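Local coordinates for protein peptidoglycan D,D-transpeptidase FtsI (Yersinia pestis, PDB 6SYN) that probably cross-links the peptide stems of septal peptidoglycan during cell division and is acylated in its active site by a beta-lactam antibiotic, at residues F248-T253 / L366-L371; L457-G462 / V474-D479; P26-V31 / S110-P115; T206-D211 / L218-S223. All blocks are in the same frame, centred on the assembly; numbering follows the deposited sequence.

Contact 1: F248-T253 / L366-L371; sequences FEPGST and LMVTPL. With CB9 ((2R,4S)-2-[(1R)-1-{[(2S)-2-carboxy-2-phenylacetyl]amino}-2-oxoethyl]-5,5-dimethyl-1,3-thiazolidine-4-carboxylic acid), chain D.
The flat groups that meet here are the peptide units of Phe248 and Val368, and neither is approached in its own plane. Val368 N donates to Phe248 O (2.7 Å) from above the Phe248 carbonyl plane, 38° out of it. In return Phe248 N donates to Val368 O (2.7 Å), tilted 33° from that carbonyl plane. The two bonds make a single antiparallel bridge between two stretches of loop, just before a 3-10 turn and a helix start. At the same spot Met367 CA brings its hydrogen toward Phe248 O (3.3 Å), while the Phe248 ring packs on Leu457 and Tyr459. The Pro250 ring meets the Leu366 side chain at about a right angle, its CD lying 3.6 Å from Leu366 CD2. With CG set between backbone N and carbonyl carbon (chi1 73°), Leu366 brings this methyl up to the proline. Pro250 CB also rests on Val368 CG2 at 4.1 Å. Glu249 contributes its aliphatic part, CG touching Met367 CE (3.7 Å), whereas its carboxylate is bonded to Gly365 N and Tyr452 OH. Further along, Thr253 OG1 hydrogen-bonds to Pro250 O at 2.6 Å, folding the chain back just where Ser252 is carried. Ser252 OG is covalently bound to C of the ring-opened beta-lactam (1.3 Å), and Ser252 N makes a weak hydrogen bond to its carbonyl O, consistent with one arm of an oxyanion hole. Lys255, one turn on, completes the SxxK motif, and this loop carries the acylated serine of a penicillin-binding transpeptidase.

Contact 2: L457-G462 / V474-D479; sequences LAYTAG and VVVIND
Val476 lays its CG2 methyl over one face of the Tyr459 ring, a CH-pi contact 4.0 Å from that methyl to the ring centroid and 19° off the ring normal. The pair belongs to an antiparallel beta hairpin, strands 455-464 and 471-478, in the central sheet of the transpeptidase domain. The two side chains lie alongside one another and point the same way, Val476 CG2 being offset toward the rim near Tyr459 CE1. Val476 can reach the ring because CG2 stands anti to the backbone N, with chi1 of CG1 at 58°. The same methyl touches Leu457 CB at 4.1 Å, and Leu457 CD2 sits against Asn478 CB (3.7 Å). On the face of the sheet that bears Ala458 and Thr460, Ala458 CB packs on Ile477 CB at 4.1 Å. Two hydrogen-bonded pairs hold the backbones in step: Ala458 with Ile477, and Thr460 with Val475, whose Thr460 N to Val475 O bond is 2.8 Å and nearly straight (172°). In the next shell, Tyr459 OH is hydrogen-bonded to Glu249 O, tying its ring to the loop that carries the acylated serine, and helix 370-381 covers the face bearing Tyr459 and Val474 through Leu373 and Ala374. Helix 492-505 lies against Thr460 and Val475 on the reverse face. Asn478 OD1 accepts a hydrogen bond from Lys445 NZ on strand 437-446, which pairs with segment 457-462 on the side away from segment 474-479. Where the two strands draw closest, at the non-hydrogen-bonded pair Ala461 and Val474, the short methyl Ala461 CB meets Val474 CG2 at 3.9 Å.

Contact 3: P26-V31 / S110-P115; sequences PLAVSV and SRRYYP
Ser110 and Arg112 both reach Ser30 by turning their side chains anti to the backbone N: Ser110 OG at chi1 156°, Arg112 CG at chi1 -154°. Arg112 then bends at chi2 (41°), which folds the guanidinium back over the neighbouring strand. Ser30 OG and Ser110 OG are hydrogen-bonded at 2.9 Å, while the bond from Arg112 NH2 to Ser30 OG (3.4 Å) is weak. One face of the guanidinium is covered by Ala28 CB and Val29 N, the methyl lying 3.7 Å from Arg112 NH1, and Ser30 N sits at its edge without bonding to it. The stronger partners of this charge lie elsewhere: NE makes a salt bridge with Glu138 and NH1 binds Gly17 O. Glu138 also accepts from Tyr114 OH, drawing arginine and tyrosine to one carboxylate. All this is built on an antiparallel pairing of strands 26-38 and 104-113 in the N-terminal, dimerisation-family domain. Val29 with Tyr113 and Val31 with Arg111 are its hydrogen-bonded pairs, Arg111 N to Val31 O being 2.7 Å. Toward the start of segment 26-31 the chain turns a corner at Leu27 and Ala28, which together face Ile19 as a classic beta bulge. Here a carbonyl and apolar groups meet. Leu27 O approaches the Tyr114 ring at its edge, 3.5 Å from Tyr114 CD1, and lies 3.1 Å from Pro115 CD. Tyr114 CE1 rests against Ala28 CB at 4.0 Å, and Ile124 of helix 121-124 touches both of these side chains.

Contact 4: T206-D211 / L218-S223; sequences TAVLVD and LAMANS
Leu209 sets its side chain against Leu218 and Ala219 together, for these two residues form a classic beta bulge in the hairpin of strands 204-211 and 217-223. The hairpin is one side of the antiparallel sheet of the transpeptidase domain, with 217-223 as an outermost strand. Leu209 turns CG anti to the backbone N (chi1 -176°). Its CB meets Ala219 CB at 3.7 Å, and the two leucine side chains cross obliquely, the Leu209 CD2 methyl 3.9 Å from Leu218 CB. Leu218 thus touches Leu209 with CB, while its CD1 extends past the end of the pairing onto Asp211 CB (3.9 Å). Ala207 and Ala221 offer only methyls on this face, and helix 183-199 settles against it, Val189 touching both Ala207 and Ala219. The opposite face carries Thr206, Val208, Met220 and Asn222. Val208 CG2 lies 4.4 Å from Met220 CG; both side chains touch Ala243 of helix 242-245, and Val208 and Val210 also meet Ala374 of helix 370-381. Beside them Thr206 and Asn222 stand parallel, pointing the same way, with Thr206 CB 3.3 Å from Asn222 OD1, while Asn222 ND2 is hydrogen-bonded to Asn241. Regular pairing runs on through Ala207 and Ala221, each bonded to the other. At the bulge one acceptor serves two donors: Leu209 O takes Leu218 N at 3.0 Å and Ala219 N at 3.3 Å.

Contacts 1, 2 and 4 are buried in the transpeptidase domain, whereas contact 3 lies in the N-terminal domain, partly at the surface and some 35 Å from contact 1, centre to centre. Contacts 2 and 4 are hairpins of one sheet, joined where Thr206 and Val208 bond to Val476 and Val474; both are largely apolar, with helices on either face. Contact 1 packs against that sheet through Phe248, Glu249, Pro370 and Leu371, but its segments are mostly loop, bridge just once, and carry the acylated serine. Contact 3 again pairs antiparallel strands, yet there hydroxyls and an arginine do much of the side-chain work.

Contact 1: F248-T253 / L366-L371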
# COMPACT_ATOMS: atom_id res chain seq x y z
N PHE A 248 -10.49 -2.74 3.25
CA PHE A 248 -10.51 -3.17 4.67
C PHE A 248 -11.39 -2.22 5.48
O PHE A 248 -11.46 -1.02 5.14
CB PHE A 248 -9.12 -3.12 5.29
CG PHE A 248 -8.12 -4.12 4.76
CD1 PHE A 248 -8.41 -5.47 4.75
CD2 PHE A 248 -6.87 -3.71 4.32
CE1 PHE A 248 -7.48 -6.39 4.28
CE2 PHE A 248 -5.95 -4.63 3.86
CZ PHE A 248 -6.25 -5.97 3.84
N GLU A 249 -11.99 -2.74 6.55
CA GLU A 249 -12.58 -1.92 7.63
C GLU A 249 -11.45 -1.14 8.31
O GLU A 249 -10.46 -1.72 8.76
CB GLU A 249 -13.41 -2.81 8.56
CG GLU A 249 -14.69 -3.30 7.90
CD GLU A 249 -15.82 -3.68 8.84
OE1 GLU A 249 -15.74 -4.77 9.44
OE2 GLU A 249 -16.77 -2.88 8.98
N PRO A 250 -11.55 0.22 8.36
CA PRO A 250 -10.47 1.06 8.89
C PRO A 250 -10.24 0.94 10.40
O PRO A 250 -9.16 1.26 10.85
CB PRO A 250 -10.89 2.49 8.53
CG PRO A 250 -12.39 2.41 8.38
CD PRO A 250 -12.66 1.02 7.84
N GLY A 251 -11.26 0.51 11.15
CA GLY A 251 -11.18 0.34 12.62
C GLY A 251 -10.84 1.66 13.30
O GLY A 251 -11.21 2.72 12.81
N SER A 252 -10.07 1.59 14.39
CA SER A 252 -9.86 2.74 15.26
C SER A 252 -9.12 3.94 14.66
O SER A 252 -9.05 4.99 15.28
CB SER A 252 -9.30 2.31 16.62
OG SER A 252 -10.06 1.35 17.40
N THR A 253 -8.63 3.79 13.41
CA THR A 253 -7.96 4.86 12.68
C THR A 253 -8.94 5.99 12.31
O THR A 253 -8.45 7.09 12.00
CB THR A 253 -7.23 4.31 11.44
OG1 THR A 253 -8.16 3.60 10.63
CG2 THR A 253 -6.07 3.41 11.79
N LEU A 366 -17.81 0.02 6.98
CA LEU A 366 -17.28 0.57 5.70
C LEU A 366 -15.95 -0.12 5.38
O LEU A 366 -15.26 -0.56 6.31
CB LEU A 366 -17.10 2.09 5.81
CG LEU A 366 -15.93 2.61 6.66
CD1 LEU A 366 -15.84 4.13 6.57
CD2 LEU A 366 -16.05 2.19 8.12
N MET A 367 -15.61 -0.17 4.09
CA MET A 367 -14.37 -0.83 3.60
C MET A 367 -13.63 0.15 2.69
O MET A 367 -14.27 0.75 1.81
CB MET A 367 -14.73 -2.13 2.88
CG MET A 367 -15.57 -3.05 3.74
SD MET A 367 -15.38 -4.80 3.35
CE MET A 367 -15.27 -5.51 4.99
N VAL A 368 -12.34 0.34 2.95
CA VAL A 368 -11.50 1.43 2.37
C VAL A 368 -10.18 0.79 1.91
O VAL A 368 -9.76 -0.20 2.55
CB VAL A 368 -11.26 2.55 3.40
CG1 VAL A 368 -12.56 2.99 4.06
CG2 VAL A 368 -10.24 2.14 4.45
N THR A 369 -9.57 1.33 0.85
CA THR A 369 -8.21 0.92 0.41
C THR A 369 -7.21 1.57 1.35
O THR A 369 -7.51 2.60 1.96
CB THR A 369 -7.94 1.24 -1.06
OG1 THR A 369 -7.91 2.66 -1.23
CG2 THR A 369 -8.95 0.64 -2.00
N PRO A 370 -6.02 0.96 1.57
CA PRO A 370 -4.91 1.65 2.24
C PRO A 370 -4.62 3.04 1.65
O PRO A 370 -4.39 3.96 2.42
CB PRO A 370 -3.75 0.67 2.01
CG PRO A 370 -4.43 -0.68 2.05
CD PRO A 370 -5.73 -0.45 1.29
N LEU A 371 -4.66 3.17 0.32
CA LEU A 371 -4.46 4.46 -0.39
C LEU A 371 -5.52 5.47 0.06
O LEU A 371 -5.16 6.66 0.26
CB LEU A 371 -4.50 4.24 -1.91
CG LEU A 371 -4.34 5.51 -2.75
CD1 LEU A 371 -3.04 6.23 -2.41
CD2 LEU A 371 -4.42 5.21 -4.23
C CB9 D . -9.68 0.07 17.43
N CB9 D . -10.17 -2.04 18.70
O CB9 D . -9.08 -0.50 16.55
CA CB9 D . -10.11 -0.58 18.74
CB CB9 D . -9.27 -0.01 19.92
CAA CB9 D . -6.31 -0.84 21.87
CAB CB9 D . -6.85 -2.95 20.65
OAD CB9 D . -4.72 -1.07 19.00
OAE CB9 D . -13.04 -5.76 19.15
OAF CB9 D . -12.41 -2.05 18.64
OAG CB9 D . -5.47 0.96 18.88
OAH CB9 D . -12.53 -4.63 17.42
CAJ CB9 D . -8.02 -6.52 20.46
CAK CB9 D . -8.76 -5.89 21.44
CAL CB9 D . -8.38 -6.37 19.14
CAM CB9 D . -9.84 -5.10 21.09
CAN CB9 D . -9.46 -5.58 18.79
NAP CB9 D . -7.92 0.43 19.52
SAQ CB9 D . -8.94 -1.26 21.20
CAR CB9 D . -5.60 -0.23 19.06
CAS CB9 D . -12.41 -4.90 18.59
CAT CB9 D . -11.35 -2.64 18.87
CAU CB9 D . -10.19 -4.91 19.76
CAX CB9 D . -7.02 -0.73 19.40
CAY CB9 D . -11.43 -4.07 19.43
CAZ CB9 D . -7.15 -1.46 20.77

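Contact 2: L457-G462 / V474-D479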
# COMPACT_ATOMS: atom_id res chain seq x y z
N LEU A 457 -6.22 -6.89 11.55
CA LEU A 457 -5.44 -5.90 10.77
C LEU A 457 -4.72 -4.97 11.74
O LEU A 457 -5.39 -4.10 12.33
CB LEU A 457 -6.40 -5.09 9.89
CG LEU A 457 -7.21 -5.89 8.87
CD1 LEU A 457 -8.29 -5.02 8.26
CD2 LEU A 457 -6.31 -6.46 7.79
N ALA A 458 -3.41 -5.14 11.90
CA ALA A 458 -2.54 -4.26 12.71
C ALA A 458 -2.29 -2.98 11.91
O ALA A 458 -1.62 -3.04 10.86
CB ALA A 458 -1.25 -4.95 13.08
N TYR A 459 -2.84 -1.87 12.40
CA TYR A 459 -2.83 -0.52 11.76
C TYR A 459 -1.93 0.43 12.55
O TYR A 459 -1.95 0.41 13.79
CB TYR A 459 -4.23 0.10 11.78
CG TYR A 459 -5.16 -0.27 10.66
CD1 TYR A 459 -5.02 0.28 9.40
CD2 TYR A 459 -6.25 -1.10 10.88
CE1 TYR A 459 -5.90 -0.01 8.38
CE2 TYR A 459 -7.14 -1.41 9.87
CZ TYR A 459 -6.97 -0.85 8.61
OH TYR A 459 -7.84 -1.14 7.60
N THR A 460 -1.21 1.29 11.83
CA THR A 460 -0.69 2.58 12.35
C THR A 460 -0.68 3.57 11.19
O THR A 460 -0.02 3.30 10.18
CB THR A 460 0.66 2.40 13.06
OG1 THR A 460 0.41 1.77 14.32
CG2 THR A 460 1.40 3.70 13.29
N ALA A 461 -1.45 4.65 11.34
CA ALA A 461 -1.53 5.78 10.39
C ALA A 461 -1.07 7.04 11.12
O ALA A 461 -1.19 7.07 12.37
CB ALA A 461 -2.94 5.92 9.87
N GLY A 462 -0.56 8.03 10.40
CA GLY A 462 -0.16 9.30 11.03
C GLY A 462 0.54 10.24 10.08
O GLY A 462 0.61 9.97 8.86
N VAL A 474 0.55 5.63 6.10
CA VAL A 474 -0.29 4.50 6.59
C VAL A 474 0.55 3.21 6.50
O VAL A 474 1.30 3.04 5.51
CB VAL A 474 -1.60 4.36 5.80
CG1 VAL A 474 -2.34 3.07 6.12
CG2 VAL A 474 -2.52 5.56 6.01
N VAL A 475 0.44 2.37 7.52
CA VAL A 475 1.00 0.99 7.59
C VAL A 475 -0.11 0.08 8.15
O VAL A 475 -0.62 0.38 9.25
CB VAL A 475 2.28 0.97 8.46
CG1 VAL A 475 2.90 -0.42 8.56
CG2 VAL A 475 3.31 1.96 7.94
N VAL A 476 -0.50 -0.94 7.38
CA VAL A 476 -1.45 -2.02 7.79
C VAL A 476 -0.74 -3.36 7.59
O VAL A 476 -0.27 -3.62 6.47
CB VAL A 476 -2.79 -1.94 7.02
CG1 VAL A 476 -2.61 -2.02 5.51
CG2 VAL A 476 -3.78 -3.00 7.48
N ILE A 477 -0.62 -4.16 8.66
CA ILE A 477 -0.19 -5.59 8.60
C ILE A 477 -1.46 -6.44 8.66
O ILE A 477 -2.18 -6.36 9.68
CB ILE A 477 0.78 -5.98 9.73
CG1 ILE A 477 1.99 -5.04 9.82
CG2 ILE A 477 1.21 -7.43 9.59
CD1 ILE A 477 2.93 -5.10 8.64
N ASN A 478 -1.72 -7.21 7.61
CA ASN A 478 -2.94 -8.05 7.48
C ASN A 478 -2.61 -9.45 8.01
O ASN A 478 -1.76 -10.13 7.41
CB ASN A 478 -3.46 -7.97 6.04
CG ASN A 478 -4.36 -9.13 5.66
OD1 ASN A 478 -5.34 -9.41 6.34
ND2 ASN A 478 -4.02 -9.79 4.56
N ASP A 479 -3.23 -9.80 9.15
CA ASP A 479 -3.28 -11.13 9.81
C ASP A 479 -1.91 -11.55 10.36
O ASP A 479 -1.41 -12.62 10.03
CB ASP A 479 -3.86 -12.20 8.89
CG ASP A 479 -4.31 -13.45 9.63
OD1 ASP A 479 -4.36 -13.42 10.87
OD2 ASP A 479 -4.61 -14.45 8.96

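Contact 3: P26-V31 / S110-P115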
# COMPACT_ATOMS: atom_id res chain seq x y z
N PRO A 26 16.01 5.66 -13.06
CA PRO A 26 15.29 4.73 -13.93
C PRO A 26 14.65 3.59 -13.13
O PRO A 26 15.30 3.08 -12.25
CB PRO A 26 16.38 4.19 -14.87
CG PRO A 26 17.50 5.21 -14.77
CD PRO A 26 17.45 5.67 -13.33
N LEU A 27 13.40 3.25 -13.46
CA LEU A 27 12.65 2.11 -12.85
C LEU A 27 12.23 1.10 -13.93
O LEU A 27 12.14 -0.10 -13.60
CB LEU A 27 11.41 2.64 -12.12
CG LEU A 27 11.62 3.81 -11.17
CD1 LEU A 27 10.35 4.10 -10.40
CD2 LEU A 27 12.76 3.55 -10.19
N ALA A 28 11.94 1.55 -15.15
CA ALA A 28 11.59 0.69 -16.30
C ALA A 28 12.38 1.16 -17.52
O ALA A 28 12.16 2.31 -17.96
CB ALA A 28 10.11 0.71 -16.56
N VAL A 29 13.28 0.31 -18.03
CA VAL A 29 14.22 0.63 -19.14
C VAL A 29 14.15 -0.49 -20.18
O VAL A 29 14.16 -1.67 -19.78
CB VAL A 29 15.65 0.84 -18.62
CG1 VAL A 29 16.61 1.24 -19.73
CG2 VAL A 29 15.70 1.86 -17.50
N SER A 30 14.09 -0.13 -21.46
CA SER A 30 14.14 -1.05 -22.62
C SER A 30 15.60 -1.24 -23.03
O SER A 30 16.21 -0.25 -23.47
CB SER A 30 13.30 -0.53 -23.77
OG SER A 30 12.00 -1.09 -23.73
N VAL A 31 16.15 -2.45 -22.85
CA VAL A 31 17.59 -2.76 -23.11
C VAL A 31 17.68 -3.76 -24.26
O VAL A 31 16.99 -4.78 -24.25
CB VAL A 31 18.31 -3.28 -21.85
CG1 VAL A 31 19.58 -4.05 -22.16
CG2 VAL A 31 18.61 -2.15 -20.88
N SER A 110 14.21 -6.14 -27.30
CA SER A 110 14.33 -5.16 -26.19
C SER A 110 13.75 -5.83 -24.94
O SER A 110 12.61 -6.31 -24.99
CB SER A 110 13.64 -3.87 -26.54
OG SER A 110 13.24 -3.16 -25.37
N ARG A 111 14.56 -5.92 -23.88
CA ARG A 111 14.13 -6.49 -22.58
C ARG A 111 13.62 -5.34 -21.72
O ARG A 111 14.40 -4.40 -21.47
CB ARG A 111 15.28 -7.23 -21.90
CG ARG A 111 14.89 -7.87 -20.58
CD ARG A 111 16.06 -8.57 -19.91
NE ARG A 111 15.67 -9.08 -18.61
CZ ARG A 111 16.46 -9.77 -17.79
NH1 ARG A 111 17.71 -10.04 -18.13
NH2 ARG A 111 15.99 -10.19 -16.63
N ARG A 112 12.35 -5.39 -21.32
CA ARG A 112 11.81 -4.45 -20.31
C ARG A 112 12.45 -4.82 -18.97
O ARG A 112 12.04 -5.83 -18.38
CB ARG A 112 10.27 -4.51 -20.31
CG ARG A 112 9.60 -3.23 -19.82
CD ARG A 112 10.26 -1.97 -20.32
NE ARG A 112 9.47 -0.80 -19.98
CZ ARG A 112 9.75 0.45 -20.34
NH1 ARG A 112 8.95 1.42 -19.95
NH2 ARG A 112 10.81 0.72 -21.08
N TYR A 113 13.47 -4.06 -18.56
CA TYR A 113 14.31 -4.35 -17.36
C TYR A 113 13.94 -3.38 -16.23
O TYR A 113 13.79 -2.17 -16.48
CB TYR A 113 15.80 -4.30 -17.71
CG TYR A 113 16.69 -4.45 -16.50
CD1 TYR A 113 16.85 -5.67 -15.87
CD2 TYR A 113 17.34 -3.35 -15.96
CE1 TYR A 113 17.65 -5.80 -14.74
CE2 TYR A 113 18.13 -3.46 -14.83
CZ TYR A 113 18.29 -4.69 -14.22
OH TYR A 113 19.07 -4.80 -13.11
N TYR A 114 13.81 -3.92 -15.02
CA TYR A 114 13.38 -3.18 -13.80
C TYR A 114 14.55 -3.12 -12.81
O TYR A 114 14.75 -4.05 -12.04
CB TYR A 114 12.13 -3.84 -13.20
CG TYR A 114 11.01 -4.00 -14.19
CD1 TYR A 114 10.19 -2.92 -14.52
CD2 TYR A 114 10.79 -5.20 -14.84
CE1 TYR A 114 9.17 -3.05 -15.45
CE2 TYR A 114 9.78 -5.35 -15.77
CZ TYR A 114 8.96 -4.27 -16.08
OH TYR A 114 7.97 -4.39 -17.00
N PRO A 115 15.34 -2.01 -12.81
CA PRO A 115 16.50 -1.89 -11.92
C PRO A 115 16.18 -1.78 -10.42
O PRO A 115 17.09 -2.00 -9.65
CB PRO A 115 17.19 -0.60 -12.39
CG PRO A 115 16.63 -0.36 -13.77
CD PRO A 115 15.20 -0.83 -13.67

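Contact 4: T206-D211 / L218-S223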
# COMPACT_ATOMS: atom_id res chain seq x y z
N THR A 206 0.83 -3.49 3.66
CA THR A 206 1.00 -2.39 2.70
C THR A 206 1.30 -1.11 3.49
O THR A 206 0.75 -0.94 4.60
CB THR A 206 -0.16 -2.31 1.69
OG1 THR A 206 -0.47 -0.94 1.42
CG2 THR A 206 -1.42 -3.02 2.14
N ALA A 207 2.23 -0.32 2.96
CA ALA A 207 2.62 1.02 3.46
C ALA A 207 2.39 2.02 2.33
O ALA A 207 2.90 1.77 1.22
CB ALA A 207 4.05 1.01 3.92
N VAL A 208 1.63 3.09 2.60
CA VAL A 208 1.44 4.23 1.66
C VAL A 208 1.97 5.49 2.33
O VAL A 208 1.60 5.75 3.50
CB VAL A 208 -0.03 4.37 1.22
CG1 VAL A 208 -0.21 5.52 0.24
CG2 VAL A 208 -0.56 3.08 0.62
N LEU A 209 2.82 6.23 1.61
CA LEU A 209 3.42 7.53 2.02
C LEU A 209 2.98 8.60 1.02
O LEU A 209 3.29 8.46 -0.18
CB LEU A 209 4.94 7.39 2.03
CG LEU A 209 5.71 8.62 2.52
CD1 LEU A 209 5.62 8.73 4.03
CD2 LEU A 209 7.15 8.56 2.06
N VAL A 210 2.32 9.65 1.51
CA VAL A 210 1.74 10.74 0.67
C VAL A 210 2.30 12.08 1.13
O VAL A 210 2.37 12.31 2.35
CB VAL A 210 0.20 10.72 0.73
CG1 VAL A 210 -0.41 11.83 -0.13
CG2 VAL A 210 -0.35 9.36 0.33
N ASP A 211 2.68 12.92 0.17
CA ASP A 211 3.03 14.35 0.38
C ASP A 211 1.76 15.07 0.82
O ASP A 211 0.75 15.00 0.09
CB ASP A 211 3.62 14.96 -0.89
CG ASP A 211 4.47 16.19 -0.63
OD1 ASP A 211 3.95 17.14 -0.02
OD2 ASP A 211 5.65 16.17 -1.03
N LEU A 218 4.52 9.34 -2.74
CA LEU A 218 6.00 9.28 -2.64
C LEU A 218 6.46 7.82 -2.52
O LEU A 218 7.58 7.51 -2.97
CB LEU A 218 6.45 10.11 -1.44
CG LEU A 218 6.22 11.61 -1.57
CD1 LEU A 218 6.45 12.33 -0.25
CD2 LEU A 218 7.08 12.20 -2.67
N ALA A 219 5.64 6.97 -1.90
CA ALA A 219 5.94 5.53 -1.71
C ALA A 219 4.63 4.74 -1.63
O ALA A 219 3.68 5.22 -1.00
CB ALA A 219 6.78 5.35 -0.48
N MET A 220 4.61 3.55 -2.24
CA MET A 220 3.47 2.60 -2.24
C MET A 220 4.01 1.17 -2.39
O MET A 220 4.29 0.77 -3.54
CB MET A 220 2.50 2.93 -3.38
CG MET A 220 1.20 2.16 -3.33
SD MET A 220 0.25 2.39 -4.85
CE MET A 220 -0.91 3.64 -4.34
N ALA A 221 4.14 0.45 -1.28
CA ALA A 221 4.77 -0.89 -1.23
C ALA A 221 3.81 -1.92 -0.63
O ALA A 221 2.91 -1.54 0.14
CB ALA A 221 6.05 -0.82 -0.43
N ASN A 222 3.99 -3.18 -1.02
CA ASN A 222 3.21 -4.35 -0.54
C ASN A 222 4.18 -5.51 -0.28
O ASN A 222 5.16 -5.65 -1.04
CB ASN A 222 2.15 -4.79 -1.55
CG ASN A 222 1.33 -3.64 -2.08
OD1 ASN A 222 0.42 -3.16 -1.40
ND2 ASN A 222 1.63 -3.20 -3.30
N SER A 223 3.92 -6.28 0.76
CA SER A 223 4.55 -7.59 1.03
C SER A 223 3.44 -8.61 1.23
O SER A 223 2.53 -8.35 2.02
CB SER A 223 5.47 -7.51 2.21
OG SER A 223 6.11 -8.76 2.44